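Local structure of cystathionine gamma-synthase (Xanthomonas oryzae pv. oryzae KACC 10331, 6LGO) at residues A[151-156]-A[180-185]; A[184-189]-A[207-212]; A[312-317]-A[368-373]. The protein probably catalyses the pyridoxal-phosphate-dependent making or breaking of cystathionine, as in related trans-sulfuration enzymes. The protein carries 1 engineered substitution. All coordinates share one frame; numbering follows the deposited sequence.

Contact 1 (A[151-156]-A[180-185]). With EBO ((2~{S})-2-azanyl-4-[(3~{S})-3-[(~{E})-[2-methyl-3-oxidanyl-5-(phosphonomethyl)pyridin-4-yl]methylideneamino]-4-oxidanyl-4-oxidanylidene-butyl]sulfanyl-butanoic acid), chain E.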
loop_
_atom_site.group_PDB
_atom_site.type_symbol
_atom_site.label_atom_id
_atom_site.label_comp_id
_atom_site.label_asym_id
_atom_site.label_seq_id
_atom_site.Cartn_x
_atom_site.Cartn_y
_atom_site.Cartn_z
ATOM N N LEU A 151 19.893 31.802 13.153
ATOM C CA LEU A 151 19.238 30.537 13.542
ATOM C C LEU A 151 20.141 29.759 14.466
ATOM O O LEU A 151 21.339 29.635 14.203
ATOM C CB LEU A 151 18.944 29.713 12.294
ATOM C CG LEU A 151 18.173 28.399 12.508
ATOM C CD1 LEU A 151 16.743 28.627 13.046
ATOM C CD2 LEU A 151 18.109 27.627 11.195
ATOM N N VAL A 152 19.533 29.260 15.527
ATOM C CA VAL A 152 20.146 28.325 16.500
ATOM C C VAL A 152 19.313 27.032 16.451
ATOM O O VAL A 152 18.044 27.101 16.654
ATOM C CB VAL A 152 20.095 28.894 17.921
ATOM C CG1 VAL A 152 20.584 27.858 18.933
ATOM C CG2 VAL A 152 20.853 30.204 18.032
ATOM N N LEU A 153 19.988 25.899 16.258
ATOM C CA LEU A 153 19.316 24.584 16.311
ATOM C C LEU A 153 19.687 23.899 17.628
ATOM O O LEU A 153 20.880 23.825 17.935
ATOM C CB LEU A 153 19.745 23.764 15.088
ATOM C CG LEU A 153 19.135 22.375 15.011
ATOM C CD1 LEU A 153 18.869 22.009 13.579
ATOM C CD2 LEU A 153 20.043 21.379 15.613
ATOM N N ILE A 154 18.683 23.408 18.342
ATOM C CA ILE A 154 18.851 22.631 19.595
ATOM C C ILE A 154 18.438 21.196 19.287
ATOM O O ILE A 154 17.391 21.011 18.698
ATOM C CB ILE A 154 17.977 23.227 20.686
ATOM C CG1 ILE A 154 18.287 24.704 20.901
ATOM C CG2 ILE A 154 17.999 22.403 21.951
ATOM C CD1 ILE A 154 17.217 25.437 21.640
ATOM N N GLU A 155 19.188 20.216 19.779
ATOM C CA GLU A 155 18.756 18.809 19.742
ATOM C C GLU A 155 18.733 18.300 21.164
ATOM O O GLU A 155 19.806 17.988 21.661
ATOM C CB GLU A 155 19.685 18.058 18.816
ATOM C CG GLU A 155 19.342 16.606 18.669
ATOM C CD GLU A 155 20.354 15.791 17.865
ATOM O OE1 GLU A 155 20.808 14.797 18.413
ATOM O OE2 GLU A 155 20.710 16.182 16.710
ATOM N N THR A 156 17.551 18.137 21.781
ATOM C CA THR A 156 17.515 17.710 23.193
ATOM C C THR A 156 16.364 16.748 23.387
ATOM O O THR A 156 15.233 16.989 22.959
ATOM C CB THR A 156 17.512 18.921 24.151
ATOM O OG1 THR A 156 17.467 18.450 25.491
ATOM C CG2 THR A 156 16.276 19.773 24.073
ATOM N N LEU A 180 16.320 33.166 15.353
ATOM C CA LEU A 180 15.261 32.140 15.344
ATOM C C LEU A 180 15.846 30.903 16.005
ATOM O O LEU A 180 17.070 30.746 15.960
ATOM C CB LEU A 180 14.791 31.855 13.904
ATOM C CG LEU A 180 14.057 33.029 13.211
ATOM C CD1 LEU A 180 13.823 32.694 11.767
ATOM C CD2 LEU A 180 12.722 33.432 13.925
ATOM N N THR A 181 14.984 30.102 16.620
ATOM C CA THR A 181 15.316 28.791 17.217
ATOM C C THR A 181 14.534 27.671 16.533
ATOM O O THR A 181 13.341 27.843 16.286
ATOM C CB THR A 181 15.034 28.708 18.720
ATOM O OG1 THR A 181 13.760 29.283 18.950
ATOM C CG2 THR A 181 16.078 29.432 19.522
ATOM N N VAL A 182 15.228 26.558 16.307
ATOM C CA VAL A 182 14.609 25.314 15.829
ATOM C C VAL A 182 15.078 24.186 16.725
ATOM O O VAL A 182 16.319 24.066 16.961
ATOM C CB VAL A 182 14.934 25.040 14.365
ATOM C CG1 VAL A 182 16.421 24.874 14.097
ATOM C CG2 VAL A 182 14.180 23.793 13.919
ATOM N N VAL A 183 14.132 23.348 17.152
ATOM C CA VAL A 183 14.459 22.229 18.073
ATOM C C VAL A 183 14.122 20.919 17.338
ATOM O O VAL A 183 12.949 20.655 16.938
ATOM C CB VAL A 183 13.683 22.307 19.399
ATOM C CG1 VAL A 183 14.125 21.210 20.330
ATOM C CG2 VAL A 183 13.807 23.638 20.108
ATOM N N ASP A 184 15.113 20.062 17.255
ATOM C CA ASP A 184 14.918 18.674 16.810
ATOM C C ASP A 184 14.421 17.895 18.029
ATOM O O ASP A 184 15.184 17.568 18.909
ATOM C CB ASP A 184 16.211 18.149 16.204
ATOM C CG ASP A 184 16.124 16.761 15.622
ATOM O OD1 ASP A 184 15.155 16.070 16.002
ATOM O OD2 ASP A 184 17.080 16.384 14.846
ATOM N N ASN A 185 13.150 17.532 17.974
ATOM C CA ASN A 185 12.399 16.892 19.063
ATOM C C ASN A 185 12.216 15.402 18.739
ATOM O O ASN A 185 11.269 14.810 19.267
ATOM C CB ASN A 185 11.081 17.618 19.273
ATOM C CG ASN A 185 10.407 17.275 20.588
ATOM O OD1 ASN A 185 9.186 17.446 20.670
ATOM N ND2 ASN A 185 11.166 16.873 21.591
HETATM O O6 EBO E . 20.461 7.852 15.059
HETATM C C15 EBO E . 19.807 7.135 14.222
HETATM O O5 EBO E . 19.672 5.908 14.291
HETATM C C8 EBO E . 19.131 7.662 13.017
HETATM C C9 EBO E . 19.618 7.095 11.616
HETATM C C10 EBO E . 21.094 6.560 11.557
HETATM S S EBO E . 21.235 6.074 9.926
HETATM C C11 EBO E . 22.927 6.394 9.799
HETATM C C12 EBO E . 23.456 5.654 8.623
HETATM C C13 EBO E . 23.159 6.131 7.229
HETATM C C14 EBO E . 23.533 7.547 6.937
HETATM O O4 EBO E . 22.784 8.450 7.292
HETATM O O3 EBO E . 24.517 7.873 6.292
HETATM N N2 EBO E . 23.923 5.138 6.484
HETATM N N1 EBO E . 18.921 9.126 13.240
HETATM C C7 EBO E . 18.249 9.885 12.508
HETATM C C3 EBO E . 17.915 11.263 12.855
HETATM C C2 EBO E . 18.057 11.686 14.208
HETATM O O7 EBO E . 18.547 10.871 15.207
HETATM C C4 EBO E . 17.354 12.182 11.819
HETATM C C6 EBO E . 16.915 11.943 10.355
HETATM P P EBO E . 15.999 10.673 9.291
HETATM O O2 EBO E . 14.577 10.292 9.068
HETATM O O1 EBO E . 16.260 11.210 7.822
HETATM O O EBO E . 16.752 9.302 9.164
HETATM C C5 EBO E . 17.200 13.516 12.428
HETATM N N EBO E . 17.326 13.967 13.705
HETATM C C1 EBO E . 17.772 13.072 14.575
HETATM C C EBO E . 17.943 13.315 16.021
HETATM O O HOH W 1 19.759 17.192 14.502
#

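Contact 2 (A[184-189]-A[207-212]). With EBO ((2~{S})-2-azanyl-4-[(3~{S})-3-[(~{E})-[2-methyl-3-oxidanyl-5-(phosphonomethyl)pyridin-4-yl]methylideneamino]-4-oxidanyl-4-oxidanylidene-butyl]sulfanyl-butanoic acid), chain E.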
loop_
_atom_site.group_PDB
_atom_site.type_symbol
_atom_site.label_atom_id
_atom_site.label_comp_id
_atom_site.label_asym_id
_atom_site.label_seq_id
_atom_site.Cartn_x
_atom_site.Cartn_y
_atom_site.Cartn_z
ATOM N N ASP A 184 15.113 20.062 17.255
ATOM C CA ASP A 184 14.918 18.674 16.810
ATOM C C ASP A 184 14.421 17.895 18.029
ATOM O O ASP A 184 15.184 17.568 18.909
ATOM C CB ASP A 184 16.211 18.149 16.204
ATOM C CG ASP A 184 16.124 16.761 15.622
ATOM O OD1 ASP A 184 15.155 16.070 16.002
ATOM O OD2 ASP A 184 17.080 16.384 14.846
ATOM N N ASN A 185 13.150 17.532 17.974
ATOM C CA ASN A 185 12.399 16.892 19.063
ATOM C C ASN A 185 12.216 15.402 18.739
ATOM O O ASN A 185 11.269 14.810 19.267
ATOM C CB ASN A 185 11.081 17.618 19.273
ATOM C CG ASN A 185 10.407 17.275 20.588
ATOM O OD1 ASN A 185 9.186 17.446 20.670
ATOM N ND2 ASN A 185 11.166 16.873 21.591
ATOM N N THR A 186 13.086 14.795 17.931
ATOM C CA THR A 186 12.903 13.393 17.480
ATOM C C THR A 186 12.892 12.448 18.709
ATOM O O THR A 186 12.105 11.499 18.720
ATOM C CB THR A 186 14.025 13.059 16.508
ATOM O OG1 THR A 186 13.966 13.936 15.381
ATOM C CG2 THR A 186 14.029 11.608 16.084
ATOM N N PHE A 187 13.842 12.603 19.623
ATOM C CA PHE A 187 14.144 11.640 20.729
ATOM C C PHE A 187 12.999 11.518 21.725
ATOM O O PHE A 187 12.960 10.465 22.326
ATOM C CB PHE A 187 15.447 11.916 21.466
ATOM C CG PHE A 187 16.602 11.068 21.010
ATOM C CD1 PHE A 187 16.781 10.741 19.658
ATOM C CD2 PHE A 187 17.536 10.597 21.916
ATOM C CE1 PHE A 187 17.887 10.009 19.224
ATOM C CE2 PHE A 187 18.593 9.787 21.497
ATOM C CZ PHE A 187 18.769 9.487 20.167
ATOM N N LEU A 188 12.069 12.461 21.811
ATOM C CA LEU A 188 11.001 12.389 22.829
ATOM C C LEU A 188 9.615 12.422 22.204
ATOM O O LEU A 188 8.659 11.905 22.829
ATOM C CB LEU A 188 11.243 13.578 23.768
ATOM C CG LEU A 188 12.365 13.343 24.786
ATOM C CD1 LEU A 188 12.539 14.540 25.739
ATOM C CD2 LEU A 188 12.117 12.116 25.659
ATOM N N SER A 189 9.494 12.956 20.993
ATOM C CA SER A 189 8.203 13.080 20.256
ATOM C C SER A 189 7.437 14.197 20.923
ATOM O O SER A 189 7.734 14.617 22.049
ATOM C CB SER A 189 7.379 11.805 20.250
ATOM O OG SER A 189 6.526 11.713 21.410
ATOM N N THR A 207 10.109 11.564 11.583
ATOM C CA THR A 207 8.869 10.797 11.824
ATOM C C THR A 207 9.197 9.321 11.722
ATOM O O THR A 207 8.414 8.533 12.229
ATOM C CB THR A 207 7.748 11.197 10.892
ATOM O OG1 THR A 207 8.083 10.906 9.532
ATOM C CG2 THR A 207 7.475 12.662 11.109
ATOM N N THR A 208 10.365 9.002 11.153
ATOM C CA THR A 208 10.906 7.635 11.093
ATOM C C THR A 208 10.883 7.032 12.501
ATOM O O THR A 208 10.851 5.761 12.615
ATOM C CB THR A 208 12.325 7.642 10.540
ATOM O OG1 THR A 208 12.381 8.480 9.365
ATOM C CG2 THR A 208 12.814 6.249 10.306
ATOM N N LYS A 209 11.075 7.842 13.537
ATOM C CA LYS A 209 11.306 7.277 14.886
ATOM C C LYS A 209 9.971 7.011 15.585
ATOM O O LYS A 209 9.240 6.210 15.072
ATOM C CB LYS A 209 12.352 8.074 15.652
ATOM C CG LYS A 209 13.563 8.441 14.828
ATOM C CD LYS A 209 14.177 7.332 13.924
ATOM C CE LYS A 209 15.444 7.893 13.284
ATOM N NZ LYS A 209 15.794 7.056 12.131
ATOM N N TYR A 210 9.744 7.539 16.771
ATOM C CA TYR A 210 8.560 7.248 17.603
ATOM C C TYR A 210 7.233 7.591 16.926
ATOM O O TYR A 210 6.224 6.941 17.160
ATOM C CB TYR A 210 8.667 8.076 18.869
ATOM C CG TYR A 210 9.708 7.539 19.817
ATOM C CD1 TYR A 210 9.493 6.341 20.499
ATOM C CD2 TYR A 210 10.940 8.166 19.970
ATOM C CE1 TYR A 210 10.439 5.807 21.367
ATOM C CE2 TYR A 210 11.921 7.626 20.805
ATOM C CZ TYR A 210 11.667 6.455 21.511
ATOM O OH TYR A 210 12.624 5.957 22.370
ATOM N N ILE A 211 7.166 8.667 16.158
ATOM C CA ILE A 211 5.845 9.131 15.678
ATOM C C ILE A 211 5.245 7.999 14.796
ATOM O O ILE A 211 4.127 7.532 15.065
ATOM C CB ILE A 211 5.985 10.464 14.926
ATOM C CG1 ILE A 211 6.203 11.622 15.886
ATOM C CG2 ILE A 211 4.776 10.717 14.041
ATOM C CD1 ILE A 211 6.783 12.811 15.187
ATOM N N ASN A 212 5.999 7.536 13.804
ATOM C CA ASN A 212 5.628 6.335 13.028
ATOM C C ASN A 212 5.632 5.073 13.882
ATOM O O ASN A 212 4.629 4.316 13.837
ATOM C CB ASN A 212 6.484 6.103 11.788
ATOM C CG ASN A 212 5.964 4.954 10.969
ATOM O OD1 ASN A 212 6.677 3.953 10.756
ATOM N ND2 ASN A 212 4.722 5.059 10.572
HETATM O O6 EBO E . 20.461 7.852 15.059
HETATM C C15 EBO E . 19.807 7.135 14.222
HETATM O O5 EBO E . 19.672 5.908 14.291
HETATM C C8 EBO E . 19.131 7.662 13.017
HETATM C C9 EBO E . 19.618 7.095 11.616
HETATM C C10 EBO E . 21.094 6.560 11.557
HETATM S S EBO E . 21.235 6.074 9.926
HETATM C C11 EBO E . 22.927 6.394 9.799
HETATM C C12 EBO E . 23.456 5.654 8.623
HETATM C C13 EBO E . 23.159 6.131 7.229
HETATM C C14 EBO E . 23.533 7.547 6.937
HETATM O O4 EBO E . 22.784 8.450 7.292
HETATM O O3 EBO E . 24.517 7.873 6.292
HETATM N N2 EBO E . 23.923 5.138 6.484
HETATM N N1 EBO E . 18.921 9.126 13.240
HETATM C C7 EBO E . 18.249 9.885 12.508
HETATM C C3 EBO E . 17.915 11.263 12.855
HETATM C C2 EBO E . 18.057 11.686 14.208
HETATM O O7 EBO E . 18.547 10.871 15.207
HETATM C C4 EBO E . 17.354 12.182 11.819
HETATM C C6 EBO E . 16.915 11.943 10.355
HETATM P P EBO E . 15.999 10.673 9.291
HETATM O O2 EBO E . 14.577 10.292 9.068
HETATM O O1 EBO E . 16.260 11.210 7.822
HETATM O O EBO E . 16.752 9.302 9.164
HETATM C C5 EBO E . 17.200 13.516 12.428
HETATM N N EBO E . 17.326 13.967 13.705
HETATM C C1 EBO E . 17.772 13.072 14.575
HETATM C C EBO E . 17.943 13.315 16.021
HETATM O O HOH W 2 12.774 8.258 23.980
#

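Contact 3 (A[312-317]-A[368-373]). With EBO ((2~{S})-2-azanyl-4-[(3~{S})-3-[(~{E})-[2-methyl-3-oxidanyl-5-(phosphonomethyl)pyridin-4-yl]methylideneamino]-4-oxidanyl-4-oxidanylidene-butyl]sulfanyl-butanoic acid), chain E.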
loop_
_atom_site.group_PDB
_atom_site.type_symbol
_atom_site.label_atom_id
_atom_site.label_comp_id
_atom_site.label_asym_id
_atom_site.label_seq_id
_atom_site.Cartn_x
_atom_site.Cartn_y
_atom_site.Cartn_z
ATOM N N SER A 312 22.281 5.240 26.470
ATOM C CA SER A 312 23.559 4.645 26.021
ATOM C C SER A 312 24.448 4.369 27.229
ATOM O O SER A 312 24.040 4.654 28.385
ATOM C CB SER A 312 24.125 5.464 24.879
ATOM O OG SER A 312 24.440 6.712 25.391
ATOM N N PHE A 313 25.416 3.507 27.017
ATOM C CA PHE A 313 26.216 2.940 28.109
ATOM C C PHE A 313 27.573 2.498 27.557
ATOM O O PHE A 313 27.698 2.362 26.367
ATOM C CB PHE A 313 25.444 1.860 28.878
ATOM C CG PHE A 313 25.274 0.596 28.101
ATOM C CD1 PHE A 313 24.250 0.478 27.178
ATOM C CD2 PHE A 313 26.171 -0.428 28.240
ATOM C CE1 PHE A 313 24.061 -0.679 26.467
ATOM C CE2 PHE A 313 25.983 -1.587 27.514
ATOM C CZ PHE A 313 24.935 -1.705 26.635
ATOM N N GLU A 314 28.550 2.393 28.468
ATOM C CA GLU A 314 29.966 2.020 28.239
ATOM C C GLU A 314 30.175 0.796 29.136
ATOM O O GLU A 314 29.858 0.827 30.316
ATOM C CB GLU A 314 30.920 3.178 28.534
ATOM C CG GLU A 314 31.638 3.827 27.339
ATOM C CD GLU A 314 31.629 5.381 27.317
ATOM O OE1 GLU A 314 32.125 5.951 26.336
ATOM O OE2 GLU A 314 31.132 6.057 28.261
ATOM N N LEU A 315 30.594 -0.291 28.528
ATOM C CA LEU A 315 30.984 -1.552 29.179
ATOM C C LEU A 315 32.438 -1.437 29.673
ATOM O O LEU A 315 33.224 -0.734 29.033
ATOM C CB LEU A 315 30.862 -2.597 28.078
ATOM C CG LEU A 315 29.813 -3.671 28.234
ATOM C CD1 LEU A 315 28.708 -3.301 29.173
ATOM C CD2 LEU A 315 29.306 -4.089 26.894
ATOM N N GLU A 316 32.779 -2.088 30.784
ATOM C CA GLU A 316 34.175 -2.460 31.180
ATOM C C GLU A 316 34.663 -3.442 30.114
ATOM O O GLU A 316 33.784 -4.187 29.627
ATOM C CB GLU A 316 34.098 -3.155 32.552
ATOM C CG GLU A 316 34.629 -2.422 33.775
ATOM C CD GLU A 316 34.687 -0.909 33.877
ATOM O OE1 GLU A 316 33.800 -0.256 34.513
ATOM O OE2 GLU A 316 35.705 -0.428 33.421
ATOM N N GLY A 317 35.967 -3.489 29.769
ATOM C CA GLY A 317 36.560 -4.625 29.029
ATOM C C GLY A 317 36.859 -4.344 27.564
ATOM O O GLY A 317 37.151 -5.352 26.794
ATOM N N ASP A 368 34.631 5.048 21.327
ATOM C CA ASP A 368 34.640 3.799 20.521
ATOM C C ASP A 368 33.899 2.656 21.252
ATOM O O ASP A 368 33.498 1.667 20.560
ATOM C CB ASP A 368 36.081 3.495 20.083
ATOM C CG ASP A 368 36.560 4.393 18.922
ATOM O OD1 ASP A 368 35.820 5.324 18.497
ATOM O OD2 ASP A 368 37.663 4.119 18.408
ATOM N N GLY A 369 33.685 2.766 22.555
ATOM C CA GLY A 369 33.033 1.742 23.393
ATOM C C GLY A 369 31.525 2.005 23.554
ATOM O O GLY A 369 30.828 1.152 24.089
ATOM N N LEU A 370 30.995 3.108 23.050
ATOM C CA LEU A 370 29.591 3.491 23.408
ATOM C C LEU A 370 28.607 2.600 22.634
ATOM O O LEU A 370 28.773 2.444 21.416
ATOM C CB LEU A 370 29.352 4.975 23.133
ATOM C CG LEU A 370 28.013 5.496 23.654
ATOM C CD1 LEU A 370 27.984 5.596 25.177
ATOM C CD2 LEU A 370 27.638 6.827 23.014
ATOM N N LEU A 371 27.666 2.002 23.377
ATOM C CA LEU A 371 26.439 1.350 22.844
ATOM C C LEU A 371 25.205 2.188 23.188
ATOM O O LEU A 371 25.146 2.747 24.302
ATOM C CB LEU A 371 26.380 -0.085 23.376
ATOM C CG LEU A 371 27.543 -0.949 22.867
ATOM C CD1 LEU A 371 27.576 -2.246 23.649
ATOM C CD2 LEU A 371 27.477 -1.166 21.326
ATOM N N ARG A 372 24.281 2.274 22.227
ATOM C CA ARG A 372 22.972 2.944 22.355
ATOM C C ARG A 372 21.839 1.940 22.243
ATOM O O ARG A 372 21.848 1.130 21.316
ATOM C CB ARG A 372 22.826 4.017 21.288
ATOM C CG ARG A 372 21.639 4.928 21.475
ATOM C CD ARG A 372 21.493 5.798 20.244
ATOM N NE ARG A 372 20.924 5.045 19.125
ATOM C CZ ARG A 372 20.702 5.513 17.891
ATOM N NH1 ARG A 372 21.041 6.761 17.592
ATOM N NH2 ARG A 372 20.159 4.688 16.978
ATOM N N LEU A 373 20.898 2.003 23.191
ATOM C CA LEU A 373 19.706 1.143 23.169
ATOM C C LEU A 373 18.518 1.984 22.775
ATOM O O LEU A 373 18.396 3.114 23.319
ATOM C CB LEU A 373 19.459 0.615 24.564
ATOM C CG LEU A 373 20.511 -0.302 25.141
ATOM C CD1 LEU A 373 20.074 -0.773 26.547
ATOM C CD2 LEU A 373 20.714 -1.482 24.188
HETATM O O6 EBO E . 20.461 7.852 15.059
HETATM C C15 EBO E . 19.807 7.135 14.222
HETATM O O5 EBO E . 19.672 5.908 14.291
HETATM C C8 EBO E . 19.131 7.662 13.017
HETATM C C9 EBO E . 19.618 7.095 11.616
HETATM C C10 EBO E . 21.094 6.560 11.557
HETATM S S EBO E . 21.235 6.074 9.926
HETATM C C11 EBO E . 22.927 6.394 9.799
HETATM C C12 EBO E . 23.456 5.654 8.623
HETATM C C13 EBO E . 23.159 6.131 7.229
HETATM C C14 EBO E . 23.533 7.547 6.937
HETATM O O4 EBO E . 22.784 8.450 7.292
HETATM O O3 EBO E . 24.517 7.873 6.292
HETATM N N2 EBO E . 23.923 5.138 6.484
HETATM N N1 EBO E . 18.921 9.126 13.240
HETATM C C7 EBO E . 18.249 9.885 12.508
HETATM C C3 EBO E . 17.915 11.263 12.855
HETATM C C2 EBO E . 18.057 11.686 14.208
HETATM O O7 EBO E . 18.547 10.871 15.207
HETATM C C4 EBO E . 17.354 12.182 11.819
HETATM C C6 EBO E . 16.915 11.943 10.355
HETATM P P EBO E . 15.999 10.673 9.291
HETATM O O2 EBO E . 14.577 10.292 9.068
HETATM O O1 EBO E . 16.260 11.210 7.822
HETATM O O EBO E . 16.752 9.302 9.164
HETATM C C5 EBO E . 17.200 13.516 12.428
HETATM N N EBO E . 17.326 13.967 13.705
HETATM C C1 EBO E . 17.772 13.072 14.575
HETATM C C EBO E . 17.943 13.315 16.021
#

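Contact 1 (A[151-156]-A[180-185])
Segments 151-156 and 180-185 carry adjacent parallel strands (180-184 in the second) in the core of the seven-stranded sheet of the cofactor-binding domain, joined through helix 167-176 as a beta-alpha-beta crossover. Four backbone bonds zip them together, among them Ile154 N to Val182 O at 2.8 Å. Leu151, Leu153 and Val182 share one face of the sheet. Val182 CG1 sits between its own backbone N and carbonyl carbon (chi1 61°), which brings it within 3.6 Å of Leu153 CB. On the other face Ile154 CD1 meets Val183 CG2 at 4.1 Å, and Val170 and Leu167 of the crossover helix cover this pair; both are beta-branched residues, which suit extended strands. At the C-terminal ends the apolar run gives way to two carboxylates lying side by side, Glu155 and Asp184, their planes 59° apart. One water donates to both, lying 2.6 Å from Glu155 OE2 and 2.8 Å from Asp184 OD2, while Tyr112 N and Asn159 N also hold Glu155. Asp184 OD1 takes the hydroxyl of Thr186; OD2 comes 2.7 Å from the pyridine N of EBO. A carboxylate facing this nitrogen, as in fold-type I enzymes, would be expected to stabilise a protonated ring, strengthening it as an electron sink.

Contact 2 (A[184-189]-A[207-212])
Thr186 and Lys209 meet beneath the bound external aldimine, the methyl CG2 of Thr186 pressing on Lys209 CG at a close 3.4 Å. Just beyond that point the lysine bends (chi2 -44°) and then runs out extended, so that NZ ends 3.5 Å from EBO C8, the alpha carbon of the bound amino acid. Lys209 is the predicted Schiff-base lysine; here the amino acid has taken its place on the cofactor, and the released amine is held by Tyr57 of the second subunit and by Ser337. A long flexible chain suits a residue that must both bind the cofactor and stand aside for substrate. Next to it Thr208 OG1 donates to the phosphonate oxygen O2 of EBO, at the place of the cofactor phosphate, at 2.9 Å and is itself met by Gly219 N. Behind this first shell, Thr186 steadies Asp184, the residue facing the pyridine nitrogen. Asp184 OD1 takes the Thr186 hydroxyl on its syn lone pair and also accepts Thr186 N at 3.1 Å, which makes an Asx turn; the same hydroxyl is bonded to Ser206 N. A threonine thus serves twice, its hydroxyl bonded to the aspartate and its methyl packed on the lysine. Farther out, the Tyr210 ring turns its edge to Thr186 O, CD2 lying 3.7 Å away in the ring plane, and CE2 lies 3.4 Å from Phe187 O. A water bridges Phe187 O and Tyr210 OH, tying the two loops where no direct hydrogen bond joins them. The small Ser189 lets its CB pack on Tyr210 CB. Both loops follow neighbouring strands, 180-184 and 202-206, and helix 259-277 backs them: Leu259 and Leu263 touch both Ser189 and Tyr210, and His266 stacks edge-to-face with the tyrosine ring.

Contact 3 (A[312-317]-A[368-373])
Gly369 is the first residue to touch strand 310-315, its carbonyl carbon 4.2 Å from Glu314 CG. Leu370 follows, reaching across with CD1 to 3.5 Å from Phe313 O and alongside Ser312 OG, a hydroxyl that Pro160 O engages. Leu371 forms the antiparallel hydrogen-bonded pair with Phe313: Phe313 N donates to Leu371 O at 2.8 Å, and Leu371 N returns a bond to Phe313 O. Its CB lies over one face of the Phe313 ring, 4.2 Å from the centroid, a CH-pi contact. Arg372 turns to the other face of the sheet, in a non-hydrogen-bonded pair with Ser312, CA atoms 4.1 Å apart, where the small serine side chain fits beside the arginine. The arginine bends at chi3 (76°) and presents two nitrogens to the EBO carboxylate: NH1 donates almost straight to O6 (2.8 Å, 175°) and NH2 to O5 (3.0 Å), a two-pronged grip ideal for a flat anion. Leu373 sets CG at the edge of the Phe313 ring, 3.8 Å from CE1. These strands lie between strands 283-287 and 344-346 of the smaller sheet; helices 259-277 and 318-326 cover the Phe313 face, with Phe325 edge-to-face against its ring.

How the contacts relate
The three contacts converge on one bound molecule from different parts of the chain. Contacts 1 and 2 follow each other directly, their centres 14 Å apart: Asp184 ends the strand of contact 1 and starts the loop of contact 2. Thr186, two residues on, packs on Lys209 and so brings the group at the pyridine nitrogen next to the lysine near the alpha carbon. Contact 3 lies in the other sheet, with its centre 27 Å from that of contact 1 and 23 Å from that of contact 2. Its nearest atoms still come within about 4 Å of contact 2, and the arginine spans the gap to the alpha-carboxylate of the bound amino acid. The second subunit completes the site through Tyr57, Arg59 and Asp56.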